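Local structure of Exo-beta-1,3-galactanase (Bifidobacterium bifidum, 5FLW) at residues A109-D117 with F123-W131; E82-P90 with R137-E145. The protein is a putative family 43 glycoside hydrolase that probably removes galactose units from the ends of beta-1,3-galactan chains. One frame throughout, in Å; residues are numbered along the deposited sequence.

Interaction 1 of 2, residues A109-D117 with F123-W131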
ATOM      1  N   ALA A 109     -14.043   6.318   7.927  1.00 10.41           N
ATOM      2  CA  ALA A 109     -12.943   6.872   7.145  1.00 10.34           C
ATOM      3  C   ALA A 109     -11.855   7.504   8.038  1.00 11.04           C
ATOM      4  O   ALA A 109     -11.538   8.698   7.939  1.00 11.87           O
ATOM      5  CB  ALA A 109     -13.488   7.841   6.094  1.00 11.43           C
ATOM      6  N   HIS A 110     -11.252   6.677   8.897  1.00  9.05           N
ATOM      7  CA  HIS A 110     -10.165   7.123   9.767  1.00  9.67           C
ATOM      8  C   HIS A 110      -8.869   6.368   9.457  1.00 10.35           C
ATOM      9  O   HIS A 110      -8.860   5.341   8.766  1.00 10.70           O
ATOM     10  CB  HIS A 110     -10.484   6.849  11.243  1.00  8.60           C
ATOM     11  CG  HIS A 110     -11.310   7.907  11.914  1.00  8.96           C
ATOM     12  ND1 HIS A 110     -12.524   8.331  11.417  1.00 11.18           N
ATOM     13  CD2 HIS A 110     -11.126   8.572  13.081  1.00 10.05           C
ATOM     14  CE1 HIS A 110     -13.043   9.229  12.241  1.00 13.09           C
ATOM     15  NE2 HIS A 110     -12.205   9.408  13.246  1.00 10.35           N
ATOM     16  N   ILE A 111      -7.767   6.882  10.025  1.00 10.21           N
ATOM     17  CA  ILE A 111      -6.494   6.167  10.115  1.00 10.32           C
ATOM     18  C   ILE A 111      -6.384   5.618  11.536  1.00 11.58           C
ATOM     19  O   ILE A 111      -6.542   6.370  12.506  1.00 12.09           O
ATOM     20  CB  ILE A 111      -5.303   7.113   9.840  1.00 11.06           C
ATOM     21  CG1 ILE A 111      -5.392   7.737   8.431  1.00 13.60           C
ATOM     22  CG2 ILE A 111      -3.965   6.382  10.043  1.00 10.78           C
ATOM     23  CD1 ILE A 111      -4.503   8.964   8.179  1.00 11.06           C
ATOM     24  N   GLY A 112      -6.108   4.320  11.672  1.00 10.80           N
ATOM     25  CA  GLY A 112      -5.744   3.738  12.962  1.00 10.76           C
ATOM     26  C   GLY A 112      -4.231   3.645  13.103  1.00  9.58           C
ATOM     27  O   GLY A 112      -3.524   3.421  12.115  1.00 11.58           O
ATOM     28  N   VAL A 113      -3.739   3.850  14.331  1.00 10.15           N
ATOM     29  CA  VAL A 113      -2.307   3.860  14.643  1.00 12.41           C
ATOM     30  C   VAL A 113      -2.039   2.813  15.729  1.00 12.15           C
ATOM     31  O   VAL A 113      -2.707   2.817  16.774  1.00 11.09           O
ATOM     32  CB  VAL A 113      -1.835   5.258  15.108  1.00 10.32           C
ATOM     33  CG1 VAL A 113      -0.358   5.244  15.427  1.00 11.42           C
ATOM     34  CG2 VAL A 113      -2.122   6.321  14.056  1.00 12.31           C
ATOM     35  N   ALA A 114      -1.058   1.920  15.475  1.00 11.07           N
ATOM     36  CA  ALA A 114      -0.579   0.915  16.432  1.00 13.94           C
ATOM     37  C   ALA A 114       0.956   0.934  16.453  1.00 12.26           C
ATOM     38  O   ALA A 114       1.599   1.381  15.495  1.00 13.74           O
ATOM     39  CB  ALA A 114      -1.079  -0.504  16.086  1.00 10.24           C
ATOM     40  N   VAL A 115       1.546   0.447  17.551  0.58 12.99           N
ATOM     41  CA  VAL A 115       2.986   0.582  17.784  0.58 13.54           C
ATOM     42  C   VAL A 115       3.578  -0.735  18.299  0.58 12.98           C
ATOM     43  O   VAL A 115       2.976  -1.418  19.138  0.58 13.85           O
ATOM     44  CB  VAL A 115       3.294   1.734  18.776  0.58 15.73           C
ATOM     45  CG1 VAL A 115       4.790   1.952  18.910  0.58 12.32           C
ATOM     46  CG2 VAL A 115       2.600   3.026  18.364  0.58 15.26           C
ATOM     47  N   ALA A 116       4.781  -1.065  17.831  1.00 13.28           N
ATOM     48  CA  ALA A 116       5.497  -2.254  18.281  1.00 14.19           C
ATOM     49  C   ALA A 116       6.975  -1.929  18.480  1.00 14.69           C
ATOM     50  O   ALA A 116       7.516  -1.003  17.875  1.00 16.43           O
ATOM     51  CB  ALA A 116       5.381  -3.379  17.250  1.00 15.30           C
ATOM     52  N   ASP A 117       7.645  -2.751  19.299  1.00 14.93           N
ATOM     53  CA  ASP A 117       9.102  -2.655  19.453  1.00 15.68           C
ATOM     54  C   ASP A 117       9.883  -3.417  18.396  1.00 15.99           C
ATOM     55  O   ASP A 117      11.080  -3.163  18.234  1.00 18.48           O
ATOM     56  CB  ASP A 117       9.567  -3.205  20.802  1.00 18.98           C
ATOM     57  CG  ASP A 117       9.098  -2.350  21.967  1.00 41.89           C
ATOM     58  OD1 ASP A 117       8.904  -1.117  21.795  1.00 23.04           O
ATOM     59  OD2 ASP A 117       8.925  -2.925  23.057  1.00 36.24           O
ATOM     60  N   PHE A 123       1.691  -5.599  17.663  1.00 14.22           N
ATOM     61  CA  PHE A 123       1.376  -4.176  17.608  1.00 12.77           C
ATOM     62  C   PHE A 123       0.243  -3.881  18.593  1.00 15.36           C
ATOM     63  O   PHE A 123      -0.733  -4.638  18.695  1.00 17.04           O
ATOM     64  CB  PHE A 123       1.023  -3.731  16.165  1.00 12.69           C
ATOM     65  CG  PHE A 123       2.222  -3.698  15.211  1.00 10.75           C
ATOM     66  CD1 PHE A 123       2.722  -4.865  14.646  1.00 12.79           C
ATOM     67  CD2 PHE A 123       2.871  -2.505  14.928  1.00 12.64           C
ATOM     68  CE1 PHE A 123       3.840  -4.833  13.800  1.00 11.75           C
ATOM     69  CE2 PHE A 123       3.983  -2.468  14.074  1.00 14.46           C
ATOM     70  CZ  PHE A 123       4.467  -3.640  13.516  1.00 12.85           C
ATOM     71  N   ALA A 124       0.396  -2.798  19.353  1.00 13.97           N
ATOM     72  CA  ALA A 124      -0.612  -2.356  20.311  1.00 12.10           C
ATOM     73  C   ALA A 124      -1.408  -1.208  19.684  1.00 13.59           C
ATOM     74  O   ALA A 124      -0.834  -0.164  19.319  1.00 13.06           O
ATOM     75  CB  ALA A 124       0.052  -1.901  21.603  1.00 13.15           C
ATOM     76  N   PHE A 125      -2.717  -1.407  19.547  1.00 11.40           N
ATOM     77  CA  PHE A 125      -3.596  -0.413  18.947  1.00 10.69           C
ATOM     78  C   PHE A 125      -3.776   0.786  19.888  1.00 12.83           C
ATOM     79  O   PHE A 125      -4.215   0.625  21.040  1.00 11.57           O
ATOM     80  CB  PHE A 125      -4.941  -1.077  18.682  1.00 11.82           C
ATOM     81  CG  PHE A 125      -5.966  -0.178  18.047  1.00 10.54           C
ATOM     82  CD1 PHE A 125      -5.613   0.756  17.072  1.00  9.85           C
ATOM     83  CD2 PHE A 125      -7.318  -0.307  18.391  1.00 11.06           C
ATOM     84  CE1 PHE A 125      -6.601   1.568  16.466  1.00 11.77           C
ATOM     85  CE2 PHE A 125      -8.300   0.496  17.781  1.00  9.26           C
ATOM     86  CZ  PHE A 125      -7.940   1.421  16.829  1.00  9.35           C
ATOM     87  N   GLN A 126      -3.506   1.992  19.366  1.00 11.45           N
ATOM     88  CA  GLN A 126      -3.558   3.222  20.161  1.00 11.10           C
ATOM     89  C   GLN A 126      -4.700   4.162  19.781  1.00 13.83           C
ATOM     90  O   GLN A 126      -5.675   4.271  20.529  1.00 15.86           O
ATOM     91  CB  GLN A 126      -2.198   3.930  20.189  1.00 10.15           C
ATOM     92  CG  GLN A 126      -1.150   3.041  20.829  1.00 11.36           C
ATOM     93  CD  GLN A 126       0.124   3.755  21.228  1.00 14.01           C
ATOM     94  OE1 GLN A 126       0.509   4.761  20.643  1.00 13.71           O
ATOM     95  NE2 GLN A 126       0.814   3.190  22.213  1.00 17.52           N
ATOM     96  N   THR A 127      -4.627   4.830  18.637  1.00 10.67           N
ATOM     97  CA  THR A 127      -5.549   5.910  18.310  1.00 10.44           C
ATOM     98  C   THR A 127      -6.256   5.645  16.976  1.00 10.64           C
ATOM     99  O   THR A 127      -5.807   4.843  16.141  1.00 10.05           O
ATOM    100  CB  THR A 127      -4.774   7.257  18.142  1.00 13.01           C
ATOM    101  OG1 THR A 127      -3.722   7.084  17.171  1.00 10.52           O
ATOM    102  CG2 THR A 127      -4.209   7.788  19.481  1.00 10.17           C
ATOM    103  N   THR A 128      -7.360   6.365  16.757  1.00 10.59           N
ATOM    104  CA  THR A 128      -7.808   6.651  15.400  1.00  9.44           C
ATOM    105  C   THR A 128      -7.717   8.161  15.224  1.00 11.73           C
ATOM    106  O   THR A 128      -7.931   8.918  16.180  1.00 10.99           O
ATOM    107  CB  THR A 128      -9.206   6.121  15.031  1.00 10.91           C
ATOM    108  OG1 THR A 128     -10.194   6.863  15.749  1.00 11.28           O
ATOM    109  CG2 THR A 128      -9.334   4.647  15.333  1.00 11.15           C
ATOM    110  N   ILE A 129      -7.301   8.594  14.018  1.00 10.47           N
ATOM    111  CA  ILE A 129      -7.054  10.001  13.750  1.00 11.85           C
ATOM    112  C   ILE A 129      -7.580  10.368  12.368  1.00 12.60           C
ATOM    113  O   ILE A 129      -7.730   9.520  11.482  1.00 11.48           O
ATOM    114  CB  ILE A 129      -5.539  10.354  13.849  1.00 13.62           C
ATOM    115  CG1 ILE A 129      -4.738   9.855  12.626  1.00 12.77           C
ATOM    116  CG2 ILE A 129      -4.940   9.851  15.217  1.00 11.08           C
ATOM    117  CD1 ILE A 129      -3.219  10.191  12.685  1.00 11.97           C
ATOM    118  N   THR A 130      -7.836  11.667  12.197  1.00 10.21           N
ATOM    119  CA  THR A 130      -8.078  12.285  10.894  1.00 10.94           C
ATOM    120  C   THR A 130      -7.297  13.592  10.879  1.00 12.33           C
ATOM    121  O   THR A 130      -6.918  14.105  11.929  1.00 11.18           O
ATOM    122  CB  THR A 130      -9.575  12.622  10.626  1.00 10.38           C
ATOM    123  OG1 THR A 130      -9.942  13.794  11.361  1.00 11.31           O
ATOM    124  CG2 THR A 130     -10.493  11.500  11.027  1.00 13.09           C
ATOM    125  N   TRP A 131      -7.055  14.131   9.675  1.00 11.71           N
ATOM    126  CA  TRP A 131      -6.610  15.518   9.536  1.00 11.19           C
ATOM    127  C   TRP A 131      -7.858  16.391   9.408  1.00 12.79           C
ATOM    128  O   TRP A 131      -8.623  16.240   8.453  1.00 12.39           O
ATOM    129  CB  TRP A 131      -5.707  15.677   8.310  1.00 12.58           C
ATOM    130  CG  TRP A 131      -5.200  17.079   8.103  1.00 14.07           C
ATOM    131  CD1 TRP A 131      -5.638  17.988   7.174  1.00 17.28           C
ATOM    132  CD2 TRP A 131      -4.140  17.732   8.828  1.00 14.12           C
ATOM    133  NE1 TRP A 131      -4.913  19.164   7.275  1.00 15.48           N
ATOM    134  CE2 TRP A 131      -3.983  19.027   8.278  1.00 16.18           C
ATOM    135  CE3 TRP A 131      -3.307  17.343   9.871  1.00 14.12           C
ATOM    136  CZ2 TRP A 131      -3.028  19.934   8.756  1.00 15.51           C
ATOM    137  CZ3 TRP A 131      -2.361  18.248  10.348  1.00 15.83           C
ATOM    138  CH2 TRP A 131      -2.238  19.528   9.799  1.00 15.04           C
TER
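I111 and I129 meet across the hairpin with CB of I111 3.9 Å from CG1 of I129, and the CD1 methyl of I129 reaches on to CG2 of V113 (4.2 Å). On the other side of the sheet, the CB methyl of A116 sits over the centre of the F123 ring, 3.5 Å from its centroid, while CB of A114 packs on CB of F123. The F125 ring presents its edge to CA of G112; a CB at that glycine would lie tight against CE1. These side chains ride on an antiparallel pair, the third and fourth strands of a four-stranded blade of the family 43 beta-propeller. Its ladder holds at both ends, with I111 N bonded to I129 O (3.0 Å) and A124 N to V115 O (2.9 Å). Between them a classic beta bulge sets Q126 and T127 both opposite V113, whose carbonyl oxygen takes a 2.8 Å bond from Q126 N and a weak one from T127 N. T127 then lies alongside V113, its OG1 against CB of the valine. Toward the polar end, H110 has CG beside its own backbone N (chi1 -85°), which lays one ring face under CG2 of T130, only 8° off the ring normal. T128 OG1 comes within 3.3 Å of CD2 of H110. H110 ND1 bonds to the Y108 carbonyl, and T128 OG1 to the Y108 hydroxyl. Replacing H110 with alanine would probably leave the T130 methyl without its aromatic face and remove the donor that H110 gives to the Y108 carbonyl.

Interaction 2 of 2, residues E82-P90 with R137-E145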
ATOM      1  N   GLU A  82      -8.298  -1.974   6.655  1.00 10.37           N
ATOM      2  CA  GLU A  82      -7.640  -2.237   5.381  1.00  9.64           C
ATOM      3  C   GLU A  82      -6.319  -1.526   5.098  1.00 10.82           C
ATOM      4  O   GLU A  82      -5.994  -0.518   5.708  1.00 10.67           O
ATOM      5  CB  GLU A  82      -8.613  -1.857   4.252  1.00  9.70           C
ATOM      6  CG  GLU A  82      -9.881  -2.694   4.190  1.00 10.89           C
ATOM      7  CD  GLU A  82     -10.867  -2.205   3.145  1.00 14.87           C
ATOM      8  OE1 GLU A  82     -10.732  -1.059   2.688  1.00 16.73           O
ATOM      9  OE2 GLU A  82     -11.773  -2.972   2.783  1.00 16.46           O
ATOM     10  N   ARG A  83      -5.579  -2.082   4.144  1.00  9.63           N
ATOM     11  CA  ARG A  83      -4.332  -1.503   3.641  1.00  9.36           C
ATOM     12  C   ARG A  83      -3.320  -1.157   4.740  1.00  9.32           C
ATOM     13  O   ARG A  83      -2.813  -0.032   4.801  1.00 10.88           O
ATOM     14  CB  ARG A  83      -4.582  -0.316   2.717  1.00 10.98           C
ATOM     15  CG  ARG A  83      -5.419  -0.717   1.489  1.00 11.70           C
ATOM     16  CD  ARG A  83      -5.499   0.392   0.425  1.00 10.98           C
ATOM     17  NE  ARG A  83      -6.305  -0.081  -0.700  1.00 12.19           N
ATOM     18  CZ  ARG A  83      -5.852  -0.879  -1.666  1.00 10.49           C
ATOM     19  NH1 ARG A  83      -4.575  -1.265  -1.659  1.00 11.11           N
ATOM     20  NH2 ARG A  83      -6.664  -1.286  -2.657  1.00 10.66           N
ATOM     21  N   PRO A  84      -2.960  -2.130   5.596  1.00  9.72           N
ATOM     22  CA  PRO A  84      -1.996  -1.849   6.668  1.00  9.46           C
ATOM     23  C   PRO A  84      -0.642  -1.455   6.091  1.00 10.64           C
ATOM     24  O   PRO A  84      -0.199  -1.991   5.071  1.00 11.29           O
ATOM     25  CB  PRO A  84      -1.902  -3.189   7.433  1.00 10.63           C
ATOM     26  CG  PRO A  84      -2.214  -4.244   6.394  1.00  9.80           C
ATOM     27  CD  PRO A  84      -3.291  -3.575   5.514  1.00  9.53           C
ATOM     28  N   LYS A  85       0.013  -0.516   6.775  1.00  9.93           N
ATOM     29  CA  LYS A  85       1.331  -0.033   6.392  1.00 11.95           C
ATOM     30  C   LYS A  85       2.171   0.098   7.656  1.00 10.79           C
ATOM     31  O   LYS A  85       1.641   0.394   8.729  1.00 11.00           O
ATOM     32  CB  LYS A  85       1.222   1.353   5.729  1.00 11.21           C
ATOM     33  CG  LYS A  85       0.339   1.394   4.468  1.00 12.74           C
ATOM     34  CD  LYS A  85       0.996   0.598   3.331  1.00 11.86           C
ATOM     35  CE  LYS A  85       0.008   0.290   2.185  1.00 10.41           C
ATOM     36  NZ  LYS A  85      -1.042  -0.679   2.617  1.00 10.39           N
ATOM     37  N   VAL A  86       3.488  -0.097   7.525  1.00 12.16           N
ATOM     38  CA  VAL A  86       4.424   0.020   8.648  1.00 12.06           C
ATOM     39  C   VAL A  86       5.590   0.920   8.249  1.00 12.96           C
ATOM     40  O   VAL A  86       6.099   0.828   7.126  1.00 14.24           O
ATOM     41  CB  VAL A  86       4.923  -1.373   9.128  1.00 11.89           C
ATOM     42  CG1 VAL A  86       6.099  -1.279  10.142  1.00 11.97           C
ATOM     43  CG2 VAL A  86       3.746  -2.179   9.724  1.00 12.61           C
ATOM     44  N   LEU A  87       6.025   1.781   9.177  1.00 12.94           N
ATOM     45  CA  LEU A  87       7.274   2.520   9.038  1.00 12.79           C
ATOM     46  C   LEU A  87       8.094   2.336  10.308  1.00 14.27           C
ATOM     47  O   LEU A  87       7.541   2.145  11.407  1.00 13.38           O
ATOM     48  CB  LEU A  87       7.059   4.036   8.835  1.00 15.46           C
ATOM     49  CG  LEU A  87       6.456   4.503   7.500  1.00 15.59           C
ATOM     50  CD1 LEU A  87       6.187   6.028   7.524  1.00 14.03           C
ATOM     51  CD2 LEU A  87       7.339   4.132   6.325  1.00 14.53           C
ATOM     52  N   HIS A  88       9.424   2.380  10.148  1.00 15.35           N
ATOM     53  CA  HIS A  88      10.350   2.382  11.276  1.00 16.01           C
ATOM     54  C   HIS A  88      10.696   3.839  11.596  1.00 20.18           C
ATOM     55  O   HIS A  88      11.192   4.569  10.723  1.00 16.36           O
ATOM     56  CB  HIS A  88      11.600   1.550  10.948  1.00 17.71           C
ATOM     57  CG  HIS A  88      12.510   1.314  12.121  1.00 25.76           C
ATOM     58  ND1 HIS A  88      13.858   1.066  11.978  1.00 40.07           N
ATOM     59  CD2 HIS A  88      12.264   1.276  13.452  1.00 20.21           C
ATOM     60  CE1 HIS A  88      14.400   0.869  13.168  1.00 43.19           C
ATOM     61  NE2 HIS A  88      13.462   1.022  14.082  1.00 25.35           N
ATOM     62  N   CYS A  89      10.412   4.264  12.847  1.00 14.14           N
ATOM     63  CA  CYS A  89      10.546   5.672  13.237  1.00 13.71           C
ATOM     64  C   CYS A  89      11.988   5.979  13.632  1.00 16.01           C
ATOM     65  O   CYS A  89      12.473   5.435  14.633  1.00 17.15           O
ATOM     66  CB  CYS A  89       9.641   5.988  14.418  1.00 13.27           C
ATOM     67  SG  CYS A  89       9.818   7.683  14.979  1.00 16.40           S
ATOM     68  N   PRO A  90      12.690   6.858  12.913  1.00 19.55           N
ATOM     69  CA  PRO A  90      14.101   7.106  13.273  1.00 21.32           C
ATOM     70  C   PRO A  90      14.286   7.688  14.666  1.00 18.90           C
ATOM     71  O   PRO A  90      15.225   7.302  15.384  1.00 21.63           O
ATOM     72  CB  PRO A  90      14.574   8.066  12.177  1.00 19.13           C
ATOM     73  CG  PRO A  90      13.618   7.847  11.048  1.00 19.88           C
ATOM     74  CD  PRO A  90      12.300   7.563  11.679  1.00 17.27           C
ATOM     75  N   ARG A 137      -9.481   7.163   3.524  1.00 10.71           N
ATOM     76  CA  ARG A 137      -9.769   5.767   3.185  1.00  8.68           C
ATOM     77  C   ARG A 137      -8.483   5.041   2.779  1.00 11.43           C
ATOM     78  O   ARG A 137      -7.651   4.788   3.652  1.00 10.90           O
ATOM     79  CB  ARG A 137     -10.944   5.683   2.219  1.00 11.05           C
ATOM     80  CG  ARG A 137     -12.239   6.158   2.912  1.00 13.35           C
ATOM     81  CD  ARG A 137     -13.449   5.732   2.131  1.00 15.13           C
ATOM     82  NE  ARG A 137     -14.728   6.098   2.738  1.00 17.93           N
ATOM     83  CZ  ARG A 137     -15.332   7.240   2.470  1.00 15.52           C
ATOM     84  NH1 ARG A 137     -14.715   8.097   1.648  1.00 19.61           N
ATOM     85  NH2 ARG A 137     -16.530   7.533   2.987  1.00 13.00           N
ATOM     86  N   ASP A 138      -8.249   4.751   1.494  1.00 10.51           N
ATOM     87  CA  ASP A 138      -7.004   4.056   1.136  1.00 10.71           C
ATOM     88  C   ASP A 138      -5.793   4.858   1.594  1.00  9.58           C
ATOM     89  O   ASP A 138      -5.775   6.092   1.502  1.00 11.70           O
ATOM     90  CB  ASP A 138      -6.876   3.904  -0.374  1.00 10.05           C
ATOM     91  CG  ASP A 138      -7.744   2.801  -0.936  1.00 12.30           C
ATOM     92  OD1 ASP A 138      -8.535   2.154  -0.184  1.00 10.67           O
ATOM     93  OD2 ASP A 138      -7.659   2.624  -2.167  1.00 12.18           O
ATOM     94  N   ILE A 139      -4.781   4.152   2.107  1.00  9.67           N
ATOM     95  CA  ILE A 139      -3.551   4.773   2.570  1.00  9.56           C
ATOM     96  C   ILE A 139      -2.342   4.055   1.971  1.00 11.00           C
ATOM     97  O   ILE A 139      -2.407   2.882   1.583  1.00 11.90           O
ATOM     98  CB  ILE A 139      -3.408   4.814   4.114  1.00 12.01           C
ATOM     99  CG1 ILE A 139      -3.477   3.389   4.678  1.00 11.01           C
ATOM    100  CG2 ILE A 139      -4.443   5.764   4.763  1.00  9.97           C
ATOM    101  CD1 ILE A 139      -2.881   3.268   6.070  1.00 10.97           C
ATOM    102  N   GLY A 140      -1.224   4.803   1.917  1.00 10.83           N
ATOM    103  CA  GLY A 140       0.095   4.246   1.695  1.00 12.60           C
ATOM    104  C   GLY A 140       1.095   5.034   2.522  1.00 10.73           C
ATOM    105  O   GLY A 140       0.732   6.020   3.157  1.00 11.91           O
ATOM    106  N   VAL A 141       2.356   4.589   2.526  1.00 11.63           N
ATOM    107  CA  VAL A 141       3.401   5.299   3.264  1.00 12.65           C
ATOM    108  C   VAL A 141       4.634   5.552   2.390  1.00 15.97           C
ATOM    109  O   VAL A 141       4.911   4.835   1.418  1.00 15.52           O
ATOM    110  CB  VAL A 141       3.800   4.597   4.590  1.00 13.94           C
ATOM    111  CG1 VAL A 141       2.614   4.579   5.578  1.00 12.52           C
ATOM    112  CG2 VAL A 141       4.327   3.184   4.309  1.00 11.25           C
ATOM    113  N   PHE A 142       5.407   6.571   2.779  1.00 14.89           N
ATOM    114  CA  PHE A 142       6.680   6.847   2.130  1.00 12.65           C
ATOM    115  C   PHE A 142       7.647   7.444   3.159  1.00 15.46           C
ATOM    116  O   PHE A 142       7.274   8.315   3.944  1.00 15.50           O
ATOM    117  CB  PHE A 142       6.505   7.771   0.906  1.00 14.45           C
ATOM    118  CG  PHE A 142       7.813   8.222   0.288  1.00 15.07           C
ATOM    119  CD1 PHE A 142       8.588   7.345  -0.461  1.00 14.17           C
ATOM    120  CD2 PHE A 142       8.274   9.516   0.475  1.00 18.80           C
ATOM    121  CE1 PHE A 142       9.789   7.750  -0.993  1.00 18.28           C
ATOM    122  CE2 PHE A 142       9.470   9.918  -0.061  1.00 16.41           C
ATOM    123  CZ  PHE A 142      10.230   9.030  -0.799  1.00 16.75           C
ATOM    124  N   GLN A 143       8.883   6.954   3.153  1.00 14.42           N
ATOM    125  CA  GLN A 143       9.943   7.461   4.017  1.00 19.15           C
ATOM    126  C   GLN A 143      11.064   8.008   3.135  1.00 18.28           C
ATOM    127  O   GLN A 143      11.652   7.266   2.336  1.00 17.01           O
ATOM    128  CB  GLN A 143      10.452   6.355   4.934  1.00 14.80           C
ATOM    129  CG  GLN A 143      11.494   6.801   5.899  1.00 17.01           C
ATOM    130  CD  GLN A 143      11.806   5.731   6.907  1.00 21.62           C
ATOM    131  OE1 GLN A 143      12.276   4.635   6.553  1.00 24.52           O
ATOM    132  NE2 GLN A 143      11.517   6.017   8.175  1.00 18.57           N
ATOM    133  N   ASP A 144      11.340   9.307   3.268  1.00 16.39           N
ATOM    134  CA  ASP A 144      12.302  10.011   2.428  1.00 18.18           C
ATOM    135  C   ASP A 144      13.737   9.842   2.973  1.00 25.77           C
ATOM    136  O   ASP A 144      13.954   9.323   4.082  1.00 19.64           O
ATOM    137  CB  ASP A 144      11.894  11.482   2.292  1.00 21.46           C
ATOM    138  CG  ASP A 144      12.301  12.105   0.951  1.00 18.50           C
ATOM    139  OD1 ASP A 144      13.174  11.559   0.238  1.00 21.15           O
ATOM    140  OD2 ASP A 144      11.745  13.181   0.641  1.00 22.07           O
ATOM    141  N   GLU A 145      14.712  10.307   2.164  0.50 19.87           N
ATOM    142  CA  GLU A 145      16.123  10.084   2.473  0.50 22.02           C
ATOM    143  C   GLU A 145      16.557  10.825   3.730  0.50 24.38           C
ATOM    144  O   GLU A 145      17.496  10.394   4.412  0.50 28.54           O
ATOM    145  CB  GLU A 145      17.005  10.490   1.280  0.50 24.68           C
ATOM    146  CG  GLU A 145      18.422   9.895   1.314  0.50 27.67           C
ATOM    147  CD  GLU A 145      19.089   9.857  -0.054  0.50 28.32           C
ATOM    148  OE1 GLU A 145      18.567  10.519  -0.977  0.50 31.36           O
ATOM    149  OE2 GLU A 145      20.120   9.160  -0.204  0.50 28.82           O
TER
HETATM  150  O   HOH W   1      -8.663   0.975   2.213  1.00 12.67           O
HETATM  151  O   HOH W   2      -8.999   0.494  -2.932  1.00 13.86           O
HETATM  152  O   HOH W   3      10.735   2.447   7.719  1.00 17.50           O
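R83 runs extended from CG to NE, and NE meets OD1 of D138 in a salt bridge at 3.2 Å. The oxygen lies at the edge of the guanidinium and near its plane, although the guanidinium and carboxylate planes are turned 64° apart. One water lies within hydrogen-bonding distance of both OD1 of D138 and OE1 of the preceding E82, and may bridge the two carboxylates. A second water accepts from NH2 of R83 and donates to OD2 of D138 (2.6 Å), so R83 and D138 are joined twice. Each group has a further partner: R83 NH1 forms a salt bridge with D246, and D138 OD2 accepts from the backbone N of S190. The carbonyl oxygen of R83 rests against CG1 of I139 (3.5 Å). K85 curls back along its own strand, bent at chi2 and chi4, until NZ donates to P84 O (2.9 Å) from above the carbonyl plane and, weakly, to R83 O. Its aliphatic stem is left facing the neighbour: CG and CD pass by CA of G140, and CB touches CG1 of V141 at 3.5 Å. Such side-chain packing joins the innermost strands of two consecutive blades of the five-bladed propeller, which run side by side only 16° from parallel. L87 and V141 then reach toward each other tip to tip, CD2 to CG2 at 3.7 Å. Farther on, Q143, with CG anti to its backbone N (chi1 -177°), extends far enough for NE2 to donate to H88 O (2.9 Å). That oxygen lies close to the amide plane. A third water accepts from H88 N and donates to Q143 OE1, while Y169 OH also bonds NE2; together these partners fix the rotation of the amide, beside which CD of P90 packs.

In the fold
From the N terminus, the chain first reaches 82-90, on the innermost strand of one propeller blade, and passes through 95-102 to the outer hairpin. There interaction 1 closes a short loop, with five residues between 109-117 and 123-131. The chain then returns to the centre and starts the next blade at 139-143, where interaction 2 closes a larger loop of 46 intervening residues that encloses interaction 1. One contact completes the outer edge of a blade, whereas the other joins that blade to its successor. Their centres are about 12 Å apart, and they touch directly: A109 packs on R137, F123 on V86 and I111 on I139.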